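Local coordinates for protein tyrosine phosphatase-like protein (Leishmania major, PDB 3S4O) that removes phosphate from phosphotyrosine in proteins and may act as a virulence factor that supports parasite survival inside host macrophages, at residues V21-P31 against P109-G119; V86-D95 against L126-Y134. All blocks are in the same frame, centred on the assembly; numbering follows the deposited sequence.

Interaction 1 of 2, residues V21-P31 against P109-G119; sequences VLFHFLILDAP and PPTIGVHCVAG. With THJ (thiosulfate), chain C.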
# COMPACT_ATOMS: atom_id res chain seq x y z
N VAL A 21 -7.01 11.34 -8.67
CA VAL A 21 -6.41 10.30 -7.85
C VAL A 21 -7.32 9.08 -7.75
O VAL A 21 -8.50 9.21 -7.37
CB VAL A 21 -6.12 10.79 -6.43
CG1 VAL A 21 -5.51 9.66 -5.59
CG2 VAL A 21 -5.20 12.02 -6.46
N LEU A 22 -6.76 7.91 -8.05
CA LEU A 22 -7.44 6.62 -7.91
C LEU A 22 -7.38 6.10 -6.48
O LEU A 22 -8.40 5.71 -5.91
CB LEU A 22 -6.81 5.56 -8.82
CG LEU A 22 -7.33 5.26 -10.23
CD1 LEU A 22 -8.22 6.34 -10.78
CD2 LEU A 22 -6.15 4.97 -11.14
N PHE A 23 -6.16 6.07 -5.93
CA PHE A 23 -5.90 5.65 -4.54
C PHE A 23 -4.83 6.53 -3.90
O PHE A 23 -3.89 6.97 -4.56
CB PHE A 23 -5.34 4.22 -4.45
CG PHE A 23 -6.00 3.24 -5.36
CD1 PHE A 23 -7.20 2.65 -4.99
CD2 PHE A 23 -5.40 2.86 -6.56
CE1 PHE A 23 -7.81 1.73 -5.81
CE2 PHE A 23 -6.00 1.93 -7.40
CZ PHE A 23 -7.22 1.37 -7.02
N HIS A 24 -4.97 6.76 -2.60
CA HIS A 24 -3.92 7.37 -1.80
C HIS A 24 -3.22 6.23 -1.07
O HIS A 24 -3.84 5.54 -0.28
CB HIS A 24 -4.47 8.35 -0.76
CG HIS A 24 -5.15 9.57 -1.32
ND1 HIS A 24 -4.47 10.59 -1.94
CD2 HIS A 24 -6.45 9.95 -1.27
CE1 HIS A 24 -5.33 11.55 -2.27
NE2 HIS A 24 -6.54 11.18 -1.88
N PHE A 25 -1.93 6.04 -1.32
CA PHE A 25 -1.16 5.05 -0.56
C PHE A 25 -0.32 5.66 0.53
O PHE A 25 0.39 6.66 0.32
CB PHE A 25 -0.28 4.20 -1.48
CG PHE A 25 -1.07 3.37 -2.44
CD1 PHE A 25 -1.85 2.33 -1.98
CD2 PHE A 25 -1.05 3.66 -3.80
CE1 PHE A 25 -2.60 1.56 -2.85
CE2 PHE A 25 -1.79 2.89 -4.69
CZ PHE A 25 -2.57 1.85 -4.21
N LEU A 26 -0.42 5.07 1.72
CA LEU A 26 0.40 5.44 2.85
C LEU A 26 1.36 4.31 3.16
O LEU A 26 0.92 3.23 3.54
CB LEU A 26 -0.46 5.68 4.08
CG LEU A 26 -0.98 7.07 4.38
CD1 LEU A 26 -1.85 6.98 5.64
CD2 LEU A 26 0.18 8.06 4.60
N ILE A 27 2.65 4.56 2.99
CA ILE A 27 3.68 3.66 3.48
C ILE A 27 3.97 4.03 4.94
O ILE A 27 4.40 5.14 5.23
CB ILE A 27 4.98 3.72 2.67
CG1 ILE A 27 4.74 3.40 1.19
CG2 ILE A 27 5.99 2.68 3.24
CD1 ILE A 27 5.90 3.73 0.29
N LEU A 28 3.73 3.09 5.84
CA LEU A 28 3.78 3.35 7.28
C LEU A 28 4.77 2.46 7.98
O LEU A 28 5.10 1.38 7.50
CB LEU A 28 2.41 3.11 7.93
CG LEU A 28 1.17 3.86 7.41
CD1 LEU A 28 -0.10 2.97 7.56
CD2 LEU A 28 0.99 5.17 8.17
N ASP A 29 5.20 2.90 9.16
CA ASP A 29 5.85 2.02 10.12
C ASP A 29 4.82 1.14 10.81
O ASP A 29 3.64 1.49 10.91
CB ASP A 29 6.62 2.82 11.18
CG ASP A 29 7.97 3.30 10.69
OD1 ASP A 29 8.40 2.86 9.59
OD2 ASP A 29 8.62 4.10 11.40
N ALA A 30 5.28 -0.01 11.28
CA ALA A 30 4.47 -0.89 12.10
C ALA A 30 4.24 -0.22 13.45
O ALA A 30 5.10 0.51 13.95
CB ALA A 30 5.18 -2.23 12.30
N PRO A 31 3.08 -0.47 14.05
CA PRO A 31 2.82 0.05 15.39
C PRO A 31 3.44 -0.81 16.46
O PRO A 31 3.60 -2.02 16.28
CB PRO A 31 1.30 -0.04 15.49
CG PRO A 31 0.95 -1.19 14.67
CD PRO A 31 1.90 -1.15 13.51
N PRO A 109 -11.51 9.12 -3.25
CA PRO A 109 -10.40 8.17 -3.34
C PRO A 109 -9.99 7.61 -1.98
O PRO A 109 -9.70 8.36 -1.06
CB PRO A 109 -9.28 9.00 -3.96
CG PRO A 109 -9.99 10.07 -4.76
CD PRO A 109 -11.23 10.38 -3.97
N PRO A 110 -10.02 6.29 -1.83
CA PRO A 110 -9.58 5.66 -0.60
C PRO A 110 -8.10 5.82 -0.30
O PRO A 110 -7.27 5.84 -1.22
CB PRO A 110 -9.87 4.18 -0.82
CG PRO A 110 -10.05 4.00 -2.25
CD PRO A 110 -10.20 5.32 -2.92
N THR A 111 -7.80 5.95 0.99
CA THR A 111 -6.46 5.85 1.49
C THR A 111 -6.26 4.41 1.94
O THR A 111 -7.10 3.82 2.63
CB THR A 111 -6.19 6.85 2.63
OG1 THR A 111 -6.39 8.18 2.15
CG2 THR A 111 -4.75 6.73 3.14
N ILE A 112 -5.15 3.83 1.49
CA ILE A 112 -4.83 2.45 1.78
C ILE A 112 -3.45 2.44 2.39
O ILE A 112 -2.50 2.92 1.80
CB ILE A 112 -4.89 1.58 0.51
CG1 ILE A 112 -6.34 1.49 0.02
CG2 ILE A 112 -4.28 0.18 0.76
CD1 ILE A 112 -6.46 1.36 -1.46
N GLY A 113 -3.36 1.91 3.61
CA GLY A 113 -2.10 1.85 4.34
C GLY A 113 -1.39 0.53 4.17
O GLY A 113 -2.03 -0.51 4.03
N VAL A 114 -0.07 0.58 4.17
CA VAL A 114 0.77 -0.60 4.06
C VAL A 114 2.00 -0.47 4.97
O VAL A 114 2.73 0.50 4.90
CB VAL A 114 1.26 -0.85 2.61
CG1 VAL A 114 1.87 -2.24 2.49
CG2 VAL A 114 0.12 -0.71 1.61
N HIS A 115 2.20 -1.46 5.83
CA HIS A 115 3.38 -1.48 6.69
C HIS A 115 4.06 -2.84 6.74
O HIS A 115 3.45 -3.87 6.50
CB HIS A 115 3.07 -0.97 8.11
CG HIS A 115 2.31 -1.94 8.97
ND1 HIS A 115 2.91 -3.03 9.57
CD2 HIS A 115 1.01 -1.97 9.36
CE1 HIS A 115 2.01 -3.70 10.26
NE2 HIS A 115 0.85 -3.07 10.16
N CYS A 116 5.35 -2.81 7.05
CA CYS A 116 6.07 -4.01 7.43
C CYS A 116 6.85 -3.67 8.71
O CYS A 116 6.27 -3.62 9.79
CB CYS A 116 6.95 -4.50 6.28
SG CYS A 116 7.48 -6.25 6.31
N VAL A 117 8.16 -3.45 8.60
CA VAL A 117 8.95 -2.83 9.66
C VAL A 117 9.61 -1.55 9.15
O VAL A 117 9.15 -0.45 9.46
CB VAL A 117 10.03 -3.77 10.24
CG1 VAL A 117 10.49 -3.26 11.60
CG2 VAL A 117 9.51 -5.20 10.35
N ALA A 118 10.68 -1.70 8.35
CA ALA A 118 11.53 -0.58 7.90
C ALA A 118 10.84 0.33 6.88
O ALA A 118 11.12 1.53 6.82
CB ALA A 118 12.84 -1.12 7.31
N GLY A 119 9.95 -0.25 6.07
CA GLY A 119 9.28 0.48 5.01
C GLY A 119 10.22 0.70 3.83
O GLY A 119 10.01 1.61 3.04
S1 THJ C . 10.38 -3.76 4.79
O1 THJ C . 10.23 -5.17 4.37
O2 THJ C . 11.51 -3.16 4.05
O3 THJ C . 10.69 -3.70 6.24
S2 THJ C . 8.75 -2.78 4.40
O HOH W 1 -8.91 11.53 -0.39
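H24 to I27 pairs in parallel with T111 to V114, the strand axes 4.6 Å apart and 24° from parallel. Five backbone bonds run as a ladder from H24 N to P110 O, through I112 and L26, to L28 N and V114 O. Before the ladder, L22 and F23 form a classic beta bulge opposite C12 of the neighbouring strand 7-13.

F23, F25, I112 and V114 lie on the side covered by helices 84-103 and 122-133. F23 and F25 each run alongside I112. CD1 of F23 touches CD1 of I112 at 3.8 Å, and CD1 of F25 meets CB of I112 at 4.0 Å. H24, L26 and T111 lie on the other face. There L26 CD1 packs on T111 CG2 at 3.8 Å, while the H24 imidazole bonds through ND1 to D11. G113 has no side chain, and L28 CD1 lies against its CA at 4.0 Å.

Past the strands, A30 and P31 sit on the H115 ring. A30 CA and P31 CD both make CH-pi contacts over a face, P31 CD lying 4.2 Å from the ring centroid. H115 CG lies between its own backbone N and carbonyl carbon (chi1 75°), which turns the ring toward A30 and P31. NE2 of the ring bonds to Y59, and ND1 makes a weak bond to the backbone O of C116.

C116 follows at the end of the strand, and the loop after it curls round the thiosulfate. A118 N donates to thiosulfate O3 at 2.9 Å, V117 N adds a weak bond, and R122 NE also bonds to the ligand. This strand-to-loop passage is the start of the protein tyrosine phosphatase P-loop, with C116 as the predicted phosphocysteine nucleophile.

Interaction 2 of 2, residues V86-D95 against L126-Y134; sequences VLDSWLKLLD and LVALALVEY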
# COMPACT_ATOMS: atom_id res chain seq x y z
N VAL A 86 -0.00 -13.11 -2.75
CA VAL A 86 -0.10 -11.73 -2.23
C VAL A 86 -0.47 -10.76 -3.33
O VAL A 86 -1.30 -9.86 -3.13
CB VAL A 86 1.21 -11.24 -1.59
CG1 VAL A 86 1.14 -9.73 -1.29
CG2 VAL A 86 1.51 -12.04 -0.33
N LEU A 87 0.16 -10.94 -4.48
CA LEU A 87 -0.05 -10.06 -5.62
C LEU A 87 -1.49 -10.11 -6.09
O LEU A 87 -2.12 -9.07 -6.33
CB LEU A 87 0.87 -10.48 -6.78
CG LEU A 87 0.62 -9.78 -8.12
CD1 LEU A 87 0.92 -8.31 -7.99
CD2 LEU A 87 1.43 -10.41 -9.25
N ASP A 88 -2.01 -11.32 -6.25
CA ASP A 88 -3.39 -11.52 -6.68
C ASP A 88 -4.38 -10.95 -5.67
O ASP A 88 -5.39 -10.38 -6.04
CB ASP A 88 -3.68 -13.00 -6.98
CG ASP A 88 -3.00 -13.48 -8.27
OD1 ASP A 88 -2.62 -12.62 -9.11
OD2 ASP A 88 -2.84 -14.71 -8.45
N SER A 89 -4.06 -11.09 -4.38
CA SER A 89 -4.93 -10.57 -3.32
C SER A 89 -4.95 -9.04 -3.33
O SER A 89 -5.96 -8.42 -3.08
CB SER A 89 -4.48 -11.08 -1.95
OG SER A 89 -4.92 -12.41 -1.71
N TRP A 90 -3.78 -8.46 -3.63
CA TRP A 90 -3.57 -7.01 -3.70
C TRP A 90 -4.34 -6.43 -4.85
O TRP A 90 -5.09 -5.47 -4.67
CB TRP A 90 -2.07 -6.73 -3.85
CG TRP A 90 -1.58 -5.29 -3.93
CD1 TRP A 90 -0.71 -4.79 -4.85
CD2 TRP A 90 -1.81 -4.22 -2.99
NE1 TRP A 90 -0.43 -3.47 -4.59
CE2 TRP A 90 -1.10 -3.10 -3.45
CE3 TRP A 90 -2.56 -4.10 -1.83
CZ2 TRP A 90 -1.11 -1.88 -2.78
CZ3 TRP A 90 -2.59 -2.87 -1.17
CH2 TRP A 90 -1.86 -1.78 -1.65
N LEU A 91 -4.20 -7.04 -6.02
CA LEU A 91 -4.92 -6.58 -7.20
C LEU A 91 -6.43 -6.75 -7.02
O LEU A 91 -7.22 -5.91 -7.46
CB LEU A 91 -4.46 -7.30 -8.47
CG LEU A 91 -3.01 -7.16 -8.94
CD1 LEU A 91 -2.73 -8.17 -10.08
CD2 LEU A 91 -2.69 -5.76 -9.38
N LYS A 92 -6.83 -7.84 -6.35
CA LYS A 92 -8.26 -8.09 -6.10
C LYS A 92 -8.86 -6.96 -5.25
O LYS A 92 -9.93 -6.44 -5.56
CB LYS A 92 -8.50 -9.43 -5.40
CG LYS A 92 -9.98 -9.70 -5.05
CD LYS A 92 -10.82 -9.97 -6.29
CE LYS A 92 -12.25 -10.35 -5.95
NZ LYS A 92 -12.90 -11.16 -7.04
N LEU A 93 -8.15 -6.60 -4.19
CA LEU A 93 -8.54 -5.51 -3.30
C LEU A 93 -8.62 -4.17 -4.05
O LEU A 93 -9.56 -3.41 -3.88
CB LEU A 93 -7.54 -5.38 -2.14
CG LEU A 93 -7.64 -4.16 -1.21
CD1 LEU A 93 -8.93 -4.17 -0.40
CD2 LEU A 93 -6.44 -4.09 -0.29
N LEU A 94 -7.63 -3.89 -4.88
CA LEU A 94 -7.58 -2.62 -5.60
C LEU A 94 -8.63 -2.54 -6.71
O LEU A 94 -9.23 -1.49 -6.92
CB LEU A 94 -6.16 -2.39 -6.16
CG LEU A 94 -5.07 -2.22 -5.08
CD1 LEU A 94 -3.72 -1.80 -5.68
CD2 LEU A 94 -5.48 -1.25 -3.99
N ASP A 95 -8.86 -3.65 -7.40
CA ASP A 95 -9.93 -3.77 -8.39
C ASP A 95 -11.28 -3.47 -7.72
O ASP A 95 -12.12 -2.80 -8.29
CB ASP A 95 -10.00 -5.18 -9.00
CG ASP A 95 -8.85 -5.46 -9.99
OD1 ASP A 95 -8.07 -4.53 -10.32
OD2 ASP A 95 -8.71 -6.64 -10.41
N LEU A 126 4.75 -3.16 -3.12
CA LEU A 126 3.30 -3.28 -3.39
C LEU A 126 2.76 -1.99 -3.96
O LEU A 126 1.92 -1.99 -4.86
CB LEU A 126 2.52 -3.61 -2.12
CG LEU A 126 2.40 -5.10 -1.75
CD1 LEU A 126 1.19 -5.28 -0.85
CD2 LEU A 126 2.30 -6.04 -2.96
N VAL A 127 3.23 -0.88 -3.40
CA VAL A 127 2.79 0.44 -3.87
C VAL A 127 3.30 0.67 -5.28
O VAL A 127 2.55 1.10 -6.15
CB VAL A 127 3.25 1.54 -2.92
CG1 VAL A 127 3.01 2.91 -3.53
CG2 VAL A 127 2.52 1.40 -1.60
N ALA A 128 4.57 0.34 -5.51
CA ALA A 128 5.18 0.46 -6.82
C ALA A 128 4.35 -0.29 -7.85
O ALA A 128 4.05 0.21 -8.93
CB ALA A 128 6.60 -0.08 -6.79
N LEU A 129 3.95 -1.50 -7.49
CA LEU A 129 3.17 -2.33 -8.38
C LEU A 129 1.82 -1.72 -8.72
O LEU A 129 1.36 -1.85 -9.85
CB LEU A 129 2.93 -3.69 -7.75
CG LEU A 129 2.00 -4.59 -8.58
CD1 LEU A 129 2.77 -5.34 -9.65
CD2 LEU A 129 1.22 -5.51 -7.70
N ALA A 130 1.17 -1.12 -7.72
CA ALA A 130 -0.12 -0.45 -7.93
C ALA A 130 0.04 0.69 -8.94
O ALA A 130 -0.81 0.88 -9.81
CB ALA A 130 -0.69 0.08 -6.62
N LEU A 131 1.15 1.43 -8.82
CA LEU A 131 1.45 2.53 -9.74
C LEU A 131 1.61 2.03 -11.17
O LEU A 131 1.18 2.67 -12.12
CB LEU A 131 2.72 3.29 -9.33
CG LEU A 131 2.69 4.17 -8.08
CD1 LEU A 131 4.09 4.67 -7.76
CD2 LEU A 131 1.77 5.34 -8.25
N VAL A 132 2.24 0.87 -11.31
CA VAL A 132 2.44 0.28 -12.63
C VAL A 132 1.12 -0.25 -13.19
O VAL A 132 0.77 0.04 -14.34
CB VAL A 132 3.45 -0.87 -12.60
CG1 VAL A 132 3.45 -1.61 -13.94
CG2 VAL A 132 4.85 -0.34 -12.30
N GLU A 133 0.37 -0.97 -12.37
CA GLU A 133 -0.85 -1.64 -12.83
C GLU A 133 -1.99 -0.66 -13.12
O GLU A 133 -2.67 -0.78 -14.13
CB GLU A 133 -1.30 -2.69 -11.81
CG GLU A 133 -2.51 -3.53 -12.22
CD GLU A 133 -2.42 -4.09 -13.62
OE1 GLU A 133 -1.33 -4.59 -13.99
OE2 GLU A 133 -3.45 -4.00 -14.33
N TYR A 134 -2.20 0.30 -12.22
CA TYR A 134 -3.35 1.23 -12.30
C TYR A 134 -2.98 2.62 -12.76
O TYR A 134 -3.74 3.27 -13.47
CB TYR A 134 -4.10 1.29 -10.95
CG TYR A 134 -4.58 -0.07 -10.49
CD1 TYR A 134 -5.71 -0.66 -11.05
CD2 TYR A 134 -3.89 -0.78 -9.51
CE1 TYR A 134 -6.14 -1.92 -10.64
CE2 TYR A 134 -4.31 -2.02 -9.10
CZ TYR A 134 -5.43 -2.59 -9.68
OH TYR A 134 -5.84 -3.84 -9.25
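The W90 side chain extends with CG opposite the backbone N (chi1 -179°), which carries the indole across to L126. Y134 has CG opposite its carbonyl carbon, and its hydroxyl reaches the other helix at D95.

The indole lies between two leucines. L126 places CD1 and CD2 over one face, with CD2 4.0 Å from the centroid of the five-membered ring. L94 CD1 of the same helix as W90 covers the opposite face near the rim. L129 lies at the ring edge. The indole N-H is used as well: W90 NE1 donates to L126 O at 2.8 Å. The bond is bent, 135° at the hydrogen, and NE1 stands above the carbonyl plane. L126 O also accepts the helical bond from A130 N, which arrives from the other face of that plane. A buried indole N-H is thus satisfied without breaking the helix.

Toward the end of the second helix, A130 CB rests on L94 CD1 at 3.7 Å, and L91 CD2 packs on E133 CG at 3.6 Å. The Y134 hydroxyl donates to D95 OD1 at 2.6 Å, meeting it from above the carboxylate plane. Ring and carboxylate are nearly perpendicular. D95 OD1 and E133 OE2 both form salt bridges with R167, and E133 OE1 bonds to Y165.

The helix axes pass 11.1 Å apart at 56°, with W90, L126, L94 and Y134 packed between them. This is a helix-helix interface on one side of the central sheet of the phosphatase fold. The second helix is the one that follows the P-loop.

Overall arrangement
The two contacts alternate along the chain: strand 21-28, helix 84-103, strand 111-115, then helix 122-133. Their centres are about 13 Å apart. Interaction 1 forms the middle of the five-stranded mixed sheet, and interaction 2 joins two helices that cover one of its faces. They meet directly through F23 and F25. F23 CZ touches L94 O at 3.5 Å, and F25 reaches both W90 and A130. Strand 111-115 leads into the P-loop and helix 122-133 leads out of it. The loop that holds thiosulfate, and that probably binds the substrate phosphate, thus joins the sheet to the helical layer.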